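Local coordinates for protein nuclear receptor corepressor 2 (Homo sapiens, PDB 4A69) that acts as a nuclear receptor corepressor whose Myb-like (SANT-type) domain binds inositol tetrakisphosphate and probably recruits and activates a histone deacetylase, at residues E48-T53 with E73-A78; E56-H61 with L82-T87. One frame throughout, in Å; residues are numbered along the deposited sequence.

Interaction 1 (E48-T53 with E73-A78); sequences EQEKET and ERKTVA
The carboxylate of E50 meets the ammonium group of K75 off its plane: NZ straddles the two oxygens but stands well to one face. The CG of K75 lies farther out on that same side, 3.7 Å from E50 OE2. R74 CB approaches E50 OE2 at 4.2 Å, slightly to the other side of the plane. This is a two-pronged salt bridge: K75 NZ is 2.9 Å from E50 OE1 and 3.0 Å from E50 OE2, but each hydrogen bond is weak, as the tilted approach would suggest. E50 stretches out from its helix with chi2 at 180°, while K75 folds back at chi2 (-55°) and chi4, and the two side chains cross at about a right angle. Both ions have further partners. E50 OE1 accepts a hydrogen bond from the backbone N of S47, a bond of the kind seen in capping boxes at helix starts, and K75 NZ donates to M45 O and makes a cation-pi contact with W46. Within helix 48-60, Q49 O takes two bonds from T53, from OG1 at 2.7 Å and from the backbone N at 3.1 Å, which reach it from opposite faces of its plane. T76 occupies the N-cap of helix 77-87; its side chain caps a backbone N ahead while its own N bonds to E79. The contact is thus a surface clasp between the first turn of helix 48-60 and the turn leading into helix 77-87, with V77 packing on helix 65-70 beyond.

Interaction 2 (E56-H61 with L82-T87); sequences EKFMQH and LYYYLT. With I0P (D-myo inositol 1,4,5,6 tetrakisphosphate), chain Q.
F58 and Y84 meet through apolar ring carbons: F58 CZ is 3.7 Å from Y84 CE1, and F58 CE2 touches the same atom. As an aromatic pair the rings are nearly parallel, 25° between planes, yet slid so far apart (centroids 5.6 Å) that they barely overlap. Both side chains leave their helices with CG anti to the backbone N, which sends each ring into the gap between helices. A second aromatic contact lies within 82-87, where Y84 CD2 sits 3.8 Å above the centre of the Y85 ring.

No hydrogen bond crosses between the segments. Y84 OH donates to O35 of the inositol tetrakisphosphate at 2.6 Å, and Y85 OH donates to its O25, also at 2.6 Å; each oxygen lies at the edge of its tyrosine ring. Both are on P5, so neighbouring tyrosines grip one phosphate with separate bonds. K63 and K88 also bond to the ligand, as do residues of a partner protein's chain.

Chemically, then, ring carbons meet while the hydroxyls face phosphate: contacts with F58, Y85 and F65 probably limit the freedom of the Y84 ring, and the lysines would offset some of the phosphates' negative charge.

Overall arrangement
Leaving helix 33-42, the chain enters helix 48-60, whose start supplies one side of interaction 1 and whose end supplies one side of interaction 2. It then runs through helix 65-70 before residues 73-78 return to close interaction 1, a loop with 19 residues between its segments. The end of helix 77-87, residues 82-87, closes interaction 2 across 20 residues. The segments alternate, so the two loops cross rather than nest, and helix 65-70 belongs to both. Each tie joins helix 48-60 to helix 77-87 or its lead-in; they touch where K51 CG packs 3.4 Å from Y83 OH, within one Myb-like three-helix domain.

Interaction 1 (E48-T53 with E73-A78)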
ATOM      1  N   GLU C  48     -22.961  27.048   6.789  1.00 49.04           N
ATOM      2  CA  GLU C  48     -24.199  26.362   6.415  1.00 47.91           C
ATOM      3  C   GLU C  48     -24.533  26.527   4.933  1.00 45.94           C
ATOM      4  O   GLU C  48     -25.199  25.675   4.347  1.00 44.93           O
ATOM      5  CB  GLU C  48     -25.369  26.826   7.299  1.00 50.18           C
ATOM      6  CG  GLU C  48     -25.144  26.655   8.802  1.00 52.27           C
ATOM      7  CD  GLU C  48     -24.278  27.748   9.426  1.00 56.78           C
ATOM      8  OE1 GLU C  48     -23.783  28.644   8.700  1.00 56.60           O
ATOM      9  OE2 GLU C  48     -24.081  27.711  10.661  1.00 59.01           O
ATOM     10  N   GLN C  49     -24.075  27.622   4.330  1.00 47.78           N
ATOM     11  CA  GLN C  49     -24.203  27.822   2.881  1.00 47.41           C
ATOM     12  C   GLN C  49     -23.319  26.822   2.152  1.00 45.02           C
ATOM     13  O   GLN C  49     -23.716  26.249   1.135  1.00 43.74           O
ATOM     14  CB  GLN C  49     -23.796  29.243   2.471  1.00 51.34           C
ATOM     15  CG  GLN C  49     -24.856  30.309   2.696  1.00 54.20           C
ATOM     16  CD  GLN C  49     -24.966  30.749   4.146  1.00 56.84           C
ATOM     17  OE1 GLN C  49     -24.113  30.435   4.988  1.00 57.46           O
ATOM     18  NE2 GLN C  49     -26.026  31.488   4.447  1.00 59.99           N
ATOM     19  N   GLU C  50     -22.115  26.628   2.680  1.00 45.54           N
ATOM     20  CA  GLU C  50     -21.171  25.657   2.136  1.00 44.66           C
ATOM     21  C   GLU C  50     -21.724  24.238   2.283  1.00 44.94           C
ATOM     22  O   GLU C  50     -21.868  23.513   1.286  1.00 44.05           O
ATOM     23  CB  GLU C  50     -19.805  25.811   2.807  1.00 45.81           C
ATOM     24  CG  GLU C  50     -19.083  27.092   2.405  1.00 47.20           C
ATOM     25  CD  GLU C  50     -17.728  27.271   3.070  1.00 50.01           C
ATOM     26  OE1 GLU C  50     -17.613  27.080   4.309  1.00 50.18           O
ATOM     27  OE2 GLU C  50     -16.772  27.622   2.338  1.00 51.91           O
ATOM     28  N   LYS C  51     -22.066  23.868   3.521  1.00 43.58           N
ATOM     29  CA  LYS C  51     -22.685  22.574   3.823  1.00 42.26           C
ATOM     30  C   LYS C  51     -23.837  22.257   2.871  1.00 41.87           C
ATOM     31  O   LYS C  51     -23.889  21.175   2.298  1.00 40.93           O
ATOM     32  CB  LYS C  51     -23.171  22.525   5.274  1.00 41.41           C
ATOM     33  CG  LYS C  51     -22.073  22.414   6.320  1.00 41.29           C
ATOM     34  CD  LYS C  51     -22.667  22.016   7.664  1.00 43.35           C
ATOM     35  CE  LYS C  51     -21.605  21.660   8.696  1.00 44.11           C
ATOM     36  NZ  LYS C  51     -21.133  22.830   9.486  1.00 45.65           N
ATOM     37  N   GLU C  52     -24.741  23.214   2.677  1.00 43.88           N
ATOM     38  CA  GLU C  52     -25.929  22.986   1.857  1.00 43.56           C
ATOM     39  C   GLU C  52     -25.616  22.839   0.360  1.00 41.29           C
ATOM     40  O   GLU C  52     -26.225  22.012  -0.326  1.00 40.35           O
ATOM     41  CB  GLU C  52     -26.972  24.084   2.111  1.00 47.31           C
ATOM     42  CG  GLU C  52     -28.418  23.607   2.029  1.00 50.03           C
ATOM     43  CD  GLU C  52     -28.935  23.522   0.603  1.00 53.24           C
ATOM     44  OE1 GLU C  52     -28.341  24.152  -0.300  1.00 56.19           O
ATOM     45  OE2 GLU C  52     -29.946  22.827   0.379  1.00 53.71           O
ATOM     46  N   THR C  53     -24.666  23.630  -0.137  1.00 39.79           N
ATOM     47  CA  THR C  53     -24.230  23.540  -1.542  1.00 39.49           C
ATOM     48  C   THR C  53     -23.596  22.182  -1.861  1.00 37.41           C
ATOM     49  O   THR C  53     -23.875  21.589  -2.906  1.00 35.43           O
ATOM     50  CB  THR C  53     -23.261  24.681  -1.908  1.00 40.49           C
ATOM     51  OG1 THR C  53     -23.836  25.927  -1.505  1.00 42.32           O
ATOM     52  CG2 THR C  53     -22.990  24.719  -3.415  1.00 40.26           C
ATOM     53  N   GLU C  73     -16.320  28.694  -3.150  1.00 45.28           N
ATOM     54  CA  GLU C  73     -15.265  29.712  -3.223  1.00 46.61           C
ATOM     55  C   GLU C  73     -14.068  29.461  -2.308  1.00 44.00           C
ATOM     56  O   GLU C  73     -12.933  29.734  -2.693  1.00 42.47           O
ATOM     57  CB  GLU C  73     -15.841  31.106  -2.930  1.00 49.54           C
ATOM     58  CG  GLU C  73     -17.012  31.523  -3.814  1.00 55.53           C
ATOM     59  CD  GLU C  73     -16.579  32.207  -5.104  1.00 59.63           C
ATOM     60  OE1 GLU C  73     -15.740  31.638  -5.841  1.00 59.90           O
ATOM     61  OE2 GLU C  73     -17.092  33.314  -5.388  1.00 59.30           O
ATOM     62  N   ARG C  74     -14.311  28.970  -1.098  1.00 43.06           N
ATOM     63  CA  ARG C  74     -13.199  28.715  -0.189  1.00 46.05           C
ATOM     64  C   ARG C  74     -13.014  27.229   0.171  1.00 42.41           C
ATOM     65  O   ARG C  74     -12.446  26.894   1.213  1.00 44.28           O
ATOM     66  CB  ARG C  74     -13.267  29.625   1.048  1.00 50.38           C
ATOM     67  CG  ARG C  74     -11.998  29.631   1.907  1.00 58.00           C
ATOM     68  CD  ARG C  74     -10.712  29.946   1.130  1.00 61.77           C
ATOM     69  NE  ARG C  74     -10.551  31.379   0.876  1.00 64.47           N
ATOM     70  CZ  ARG C  74     -10.042  32.252   1.745  1.00 65.68           C
ATOM     71  NH1 ARG C  74      -9.630  31.850   2.944  1.00 64.37           N
ATOM     72  NH2 ARG C  74      -9.945  33.536   1.418  1.00 67.50           N
ATOM     73  N   LYS C  75     -13.478  26.347  -0.707  1.00 37.53           N
ATOM     74  CA  LYS C  75     -13.241  24.916  -0.535  1.00 34.59           C
ATOM     75  C   LYS C  75     -12.646  24.295  -1.811  1.00 31.47           C
ATOM     76  O   LYS C  75     -13.194  24.445  -2.898  1.00 31.03           O
ATOM     77  CB  LYS C  75     -14.521  24.180  -0.078  1.00 34.07           C
ATOM     78  CG  LYS C  75     -15.039  24.556   1.315  1.00 34.73           C
ATOM     79  CD  LYS C  75     -13.981  24.380   2.405  1.00 34.84           C
ATOM     80  CE  LYS C  75     -14.515  24.651   3.808  1.00 36.22           C
ATOM     81  NZ  LYS C  75     -14.860  26.069   4.105  1.00 34.42           N
ATOM     82  N   THR C  76     -11.507  23.624  -1.662  1.00 29.97           N
ATOM     83  CA  THR C  76     -10.858  22.890  -2.758  1.00 27.89           C
ATOM     84  C   THR C  76     -11.386  21.467  -2.847  1.00 26.27           C
ATOM     85  O   THR C  76     -12.064  20.984  -1.940  1.00 26.61           O
ATOM     86  CB  THR C  76      -9.335  22.754  -2.550  1.00 27.81           C
ATOM     87  OG1 THR C  76      -9.080  22.120  -1.288  1.00 27.44           O
ATOM     88  CG2 THR C  76      -8.635  24.103  -2.616  1.00 27.39           C
ATOM     89  N   VAL C  77     -11.041  20.787  -3.931  1.00 25.17           N
ATOM     90  CA  VAL C  77     -11.461  19.403  -4.131  1.00 25.48           C
ATOM     91  C   VAL C  77     -11.009  18.461  -2.982  1.00 24.43           C
ATOM     92  O   VAL C  77     -11.779  17.593  -2.569  1.00 25.49           O
ATOM     93  CB  VAL C  77     -11.093  18.908  -5.558  1.00 25.67           C
ATOM     94  CG1 VAL C  77      -9.608  19.082  -5.831  1.00 27.10           C
ATOM     95  CG2 VAL C  77     -11.522  17.466  -5.776  1.00 25.41           C
ATOM     96  N   ALA C  78      -9.805  18.666  -2.436  1.00 22.95           N
ATOM     97  CA  ALA C  78      -9.313  17.846  -1.309  1.00 23.09           C
ATOM     98  C   ALA C  78     -10.104  18.076  -0.013  1.00 24.06           C
ATOM     99  O   ALA C  78     -10.331  17.131   0.752  1.00 24.12           O
ATOM    100  CB  ALA C  78      -7.824  18.071  -1.059  1.00 20.82           C
TER

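Interaction 2 (E56-H61 with L82-T87)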
ATOM      1  N   GLU C  56     -26.504  19.444  -2.347  1.00 47.34           N
ATOM      2  CA  GLU C  56     -27.277  19.567  -3.584  1.00 48.92           C
ATOM      3  C   GLU C  56     -26.436  19.213  -4.798  1.00 47.18           C
ATOM      4  O   GLU C  56     -26.904  18.522  -5.707  1.00 46.84           O
ATOM      5  CB  GLU C  56     -27.856  20.976  -3.746  1.00 55.66           C
ATOM      6  CG  GLU C  56     -28.888  21.079  -4.865  1.00 60.04           C
ATOM      7  CD  GLU C  56     -28.690  22.302  -5.743  1.00 64.53           C
ATOM      8  OE1 GLU C  56     -28.607  23.425  -5.195  1.00 66.20           O
ATOM      9  OE2 GLU C  56     -28.606  22.136  -6.985  1.00 65.75           O
ATOM     10  N   LYS C  57     -25.191  19.684  -4.809  1.00 44.70           N
ATOM     11  CA  LYS C  57     -24.277  19.343  -5.889  1.00 43.33           C
ATOM     12  C   LYS C  57     -23.931  17.862  -5.867  1.00 41.88           C
ATOM     13  O   LYS C  57     -23.783  17.242  -6.924  1.00 42.41           O
ATOM     14  CB  LYS C  57     -23.018  20.215  -5.844  1.00 43.51           C
ATOM     15  CG  LYS C  57     -23.275  21.682  -6.160  1.00 44.61           C
ATOM     16  CD  LYS C  57     -23.893  21.842  -7.542  1.00 45.12           C
ATOM     17  CE  LYS C  57     -24.465  23.235  -7.738  1.00 45.96           C
ATOM     18  NZ  LYS C  57     -24.863  23.423  -9.158  1.00 47.47           N
ATOM     19  N   PHE C  58     -23.831  17.290  -4.667  1.00 40.27           N
ATOM     20  CA  PHE C  58     -23.542  15.863  -4.519  1.00 41.09           C
ATOM     21  C   PHE C  58     -24.658  14.997  -5.102  1.00 42.92           C
ATOM     22  O   PHE C  58     -24.419  14.212  -6.019  1.00 45.18           O
ATOM     23  CB  PHE C  58     -23.287  15.491  -3.050  1.00 39.55           C
ATOM     24  CG  PHE C  58     -22.803  14.078  -2.858  1.00 38.13           C
ATOM     25  CD1 PHE C  58     -23.710  13.032  -2.669  1.00 37.94           C
ATOM     26  CD2 PHE C  58     -21.444  13.786  -2.866  1.00 37.22           C
ATOM     27  CE1 PHE C  58     -23.269  11.726  -2.498  1.00 36.15           C
ATOM     28  CE2 PHE C  58     -20.997  12.483  -2.693  1.00 34.93           C
ATOM     29  CZ  PHE C  58     -21.912  11.454  -2.507  1.00 36.51           C
ATOM     30  N   MET C  59     -25.872  15.134  -4.576  1.00 45.73           N
ATOM     31  CA  MET C  59     -26.987  14.302  -5.045  1.00 49.00           C
ATOM     32  C   MET C  59     -27.231  14.454  -6.541  1.00 49.21           C
ATOM     33  O   MET C  59     -27.612  13.491  -7.204  1.00 50.31           O
ATOM     34  CB  MET C  59     -28.262  14.529  -4.223  1.00 53.58           C
ATOM     35  CG  MET C  59     -28.203  13.915  -2.824  1.00 56.79           C
ATOM     36  SD  MET C  59     -27.559  12.216  -2.755  1.00 60.20           S
ATOM     37  CE  MET C  59     -27.366  11.983  -0.986  1.00 58.37           C
ATOM     38  N   GLN C  60     -26.969  15.647  -7.074  1.00 49.10           N
ATOM     39  CA  GLN C  60     -26.978  15.859  -8.525  1.00 50.07           C
ATOM     40  C   GLN C  60     -25.829  15.119  -9.217  1.00 47.88           C
ATOM     41  O   GLN C  60     -26.044  14.405 -10.204  1.00 43.77           O
ATOM     42  CB  GLN C  60     -26.940  17.352  -8.853  1.00 52.28           C
ATOM     43  CG  GLN C  60     -28.250  18.074  -8.574  1.00 54.95           C
ATOM     44  CD  GLN C  60     -28.219  19.536  -8.982  1.00 58.23           C
ATOM     45  OE1 GLN C  60     -27.183  20.199  -8.905  1.00 58.45           O
ATOM     46  NE2 GLN C  60     -29.366  20.050  -9.414  1.00 60.11           N
ATOM     47  N   HIS C  61     -24.621  15.273  -8.672  1.00 47.56           N
ATOM     48  CA  HIS C  61     -23.423  14.615  -9.206  1.00 46.81           C
ATOM     49  C   HIS C  61     -22.693  13.848  -8.130  1.00 47.26           C
ATOM     50  O   HIS C  61     -21.827  14.411  -7.446  1.00 46.77           O
ATOM     51  CB  HIS C  61     -22.496  15.644  -9.838  1.00 45.36           C
ATOM     52  CG  HIS C  61     -23.164  16.509 -10.874  1.00 46.03           C
ATOM     53  ND1 HIS C  61     -23.200  16.178 -12.180  1.00 44.33           N
ATOM     54  CD2 HIS C  61     -23.835  17.725 -10.755  1.00 45.60           C
ATOM     55  CE1 HIS C  61     -23.857  17.128 -12.863  1.00 44.75           C
ATOM     56  NE2 HIS C  61     -24.245  18.077 -11.991  1.00 47.64           N
ATOM     57  N   LEU C  82     -12.310  15.386   2.123  1.00 21.16           N
ATOM     58  CA  LEU C  82     -12.205  15.266   3.573  1.00 21.92           C
ATOM     59  C   LEU C  82     -13.561  15.444   4.288  1.00 23.08           C
ATOM     60  O   LEU C  82     -13.891  14.686   5.201  1.00 23.15           O
ATOM     61  CB  LEU C  82     -11.172  16.235   4.132  1.00 20.67           C
ATOM     62  CG  LEU C  82     -10.938  16.178   5.645  1.00 21.12           C
ATOM     63  CD1 LEU C  82     -10.369  14.844   6.110  1.00 21.03           C
ATOM     64  CD2 LEU C  82     -10.074  17.338   6.115  1.00 22.12           C
ATOM     65  N   TYR C  83     -14.330  16.441   3.864  1.00 23.87           N
ATOM     66  CA  TYR C  83     -15.654  16.705   4.436  1.00 25.37           C
ATOM     67  C   TYR C  83     -16.577  15.502   4.243  1.00 24.50           C
ATOM     68  O   TYR C  83     -17.243  15.075   5.187  1.00 25.80           O
ATOM     69  CB  TYR C  83     -16.266  17.972   3.823  1.00 27.27           C
ATOM     70  CG  TYR C  83     -17.680  18.278   4.279  1.00 28.67           C
ATOM     71  CD1 TYR C  83     -17.924  18.848   5.536  1.00 29.03           C
ATOM     72  CD2 TYR C  83     -18.773  18.002   3.454  1.00 29.19           C
ATOM     73  CE1 TYR C  83     -19.219  19.123   5.959  1.00 29.89           C
ATOM     74  CE2 TYR C  83     -20.069  18.279   3.867  1.00 31.12           C
ATOM     75  CZ  TYR C  83     -20.285  18.838   5.118  1.00 30.75           C
ATOM     76  OH  TYR C  83     -21.568  19.113   5.531  1.00 32.32           O
ATOM     77  N   TYR C  84     -16.582  14.947   3.033  1.00 23.08           N
ATOM     78  CA  TYR C  84     -17.375  13.762   2.709  1.00 22.91           C
ATOM     79  C   TYR C  84     -17.132  12.620   3.692  1.00 22.95           C
ATOM     80  O   TYR C  84     -18.086  12.038   4.214  1.00 21.89           O
ATOM     81  CB  TYR C  84     -17.089  13.301   1.280  1.00 22.45           C
ATOM     82  CG  TYR C  84     -17.669  11.959   0.902  1.00 21.62           C
ATOM     83  CD1 TYR C  84     -19.017  11.837   0.563  1.00 20.99           C
ATOM     84  CD2 TYR C  84     -16.859  10.819   0.811  1.00 22.17           C
ATOM     85  CE1 TYR C  84     -19.554  10.625   0.201  1.00 20.71           C
ATOM     86  CE2 TYR C  84     -17.398   9.586   0.436  1.00 21.55           C
ATOM     87  CZ  TYR C  84     -18.749   9.500   0.137  1.00 21.51           C
ATOM     88  OH  TYR C  84     -19.322   8.311  -0.246  1.00 20.57           O
ATOM     89  N   TYR C  85     -15.862  12.317   3.964  1.00 21.99           N
ATOM     90  CA  TYR C  85     -15.549  11.234   4.900  1.00 21.45           C
ATOM     91  C   TYR C  85     -15.817  11.581   6.364  1.00 22.41           C
ATOM     92  O   TYR C  85     -16.174  10.710   7.144  1.00 23.22           O
ATOM     93  CB  TYR C  85     -14.120  10.753   4.712  1.00 19.96           C
ATOM     94  CG  TYR C  85     -13.959   9.888   3.489  1.00 19.02           C
ATOM     95  CD1 TYR C  85     -14.426   8.572   3.480  1.00 19.42           C
ATOM     96  CD2 TYR C  85     -13.364  10.388   2.334  1.00 18.58           C
ATOM     97  CE1 TYR C  85     -14.299   7.771   2.352  1.00 18.88           C
ATOM     98  CE2 TYR C  85     -13.219   9.596   1.203  1.00 18.28           C
ATOM     99  CZ  TYR C  85     -13.682   8.286   1.224  1.00 18.66           C
ATOM    100  OH  TYR C  85     -13.556   7.496   0.110  1.00 18.77           O
ATOM    101  N   LEU C  86     -15.637  12.849   6.730  1.00 23.46           N
ATOM    102  CA  LEU C  86     -15.871  13.292   8.112  1.00 24.67           C
ATOM    103  C   LEU C  86     -17.368  13.305   8.498  1.00 24.77           C
ATOM    104  O   LEU C  86     -17.712  13.174   9.673  1.00 25.66           O
ATOM    105  CB  LEU C  86     -15.197  14.649   8.367  1.00 25.05           C
ATOM    106  CG  LEU C  86     -13.671  14.612   8.594  1.00 25.20           C
ATOM    107  CD1 LEU C  86     -13.077  16.013   8.609  1.00 25.59           C
ATOM    108  CD2 LEU C  86     -13.290  13.869   9.866  1.00 26.44           C
ATOM    109  N   THR C  87     -18.241  13.391   7.499  1.00 24.88           N
ATOM    110  CA  THR C  87     -19.671  13.559   7.727  1.00 26.78           C
ATOM    111  C   THR C  87     -20.600  12.439   7.246  1.00 28.99           C
ATOM    112  O   THR C  87     -21.714  12.324   7.756  1.00 29.08           O
ATOM    113  CB  THR C  87     -20.165  14.879   7.115  1.00 25.93           C
ATOM    114  OG1 THR C  87     -19.954  14.854   5.697  1.00 25.44           O
ATOM    115  CG2 THR C  87     -19.416  16.052   7.723  1.00 23.61           C
TER
HETATM  116  O21 I0P Q 501     -19.392  -0.433   4.177  1.00 29.90           O
HETATM  117  P1  I0P Q 501     -20.040   0.526   3.205  1.00 29.39           P
HETATM  118  O41 I0P Q 501     -20.320   1.920   3.737  1.00 27.71           O
HETATM  119  O31 I0P Q 501     -21.196  -0.034   2.426  1.00 30.31           O
HETATM  120  O11 I0P Q 501     -18.862   0.759   2.116  1.00 27.51           O
HETATM  121  C1  I0P Q 501     -19.063   1.607   0.988  1.00 24.46           C
HETATM  122  C6  I0P Q 501     -17.824   2.454   0.701  1.00 23.24           C
HETATM  123  O16 I0P Q 501     -17.571   3.240   1.854  1.00 22.96           O
HETATM  124  P6  I0P Q 501     -16.167   3.195   2.625  1.00 25.54           P
HETATM  125  O46 I0P Q 501     -15.162   3.680   1.596  1.00 26.61           O
HETATM  126  O26 I0P Q 501     -15.924   1.765   2.989  1.00 24.51           O
HETATM  127  O36 I0P Q 501     -16.343   4.139   3.780  1.00 24.19           O
HETATM  128  C5  I0P Q 501     -18.045   3.345  -0.523  1.00 22.24           C
HETATM  129  O15 I0P Q 501     -16.873   4.114  -0.799  1.00 21.48           O
HETATM  130  P5  I0P Q 501     -16.700   5.692  -0.595  1.00 20.64           P
HETATM  131  O45 I0P Q 501     -16.531   6.237  -1.997  1.00 20.09           O
HETATM  132  O35 I0P Q 501     -17.942   6.193   0.113  1.00 21.04           O
HETATM  133  O25 I0P Q 501     -15.463   5.746   0.253  1.00 20.93           O
HETATM  134  C2  I0P Q 501     -19.427   0.731  -0.201  1.00 24.36           C
HETATM  135  O12 I0P Q 501     -18.399  -0.259  -0.381  1.00 25.01           O
HETATM  136  C3  I0P Q 501     -19.607   1.584  -1.449  1.00 23.89           C
HETATM  137  O13 I0P Q 501     -19.810   0.713  -2.551  1.00 26.66           O
HETATM  138  C4  I0P Q 501     -18.392   2.474  -1.741  1.00 23.36           C
HETATM  139  O14 I0P Q 501     -18.699   3.292  -2.863  1.00 21.77           O
HETATM  140  P4  I0P Q 501     -18.370   2.896  -4.376  1.00 24.23           P
HETATM  141  O24 I0P Q 501     -17.010   2.243  -4.314  1.00 22.60           O
HETATM  142  O44 I0P Q 501     -19.430   1.909  -4.809  1.00 24.25           O
HETATM  143  O34 I0P Q 501     -18.479   4.229  -5.086  1.00 22.03           O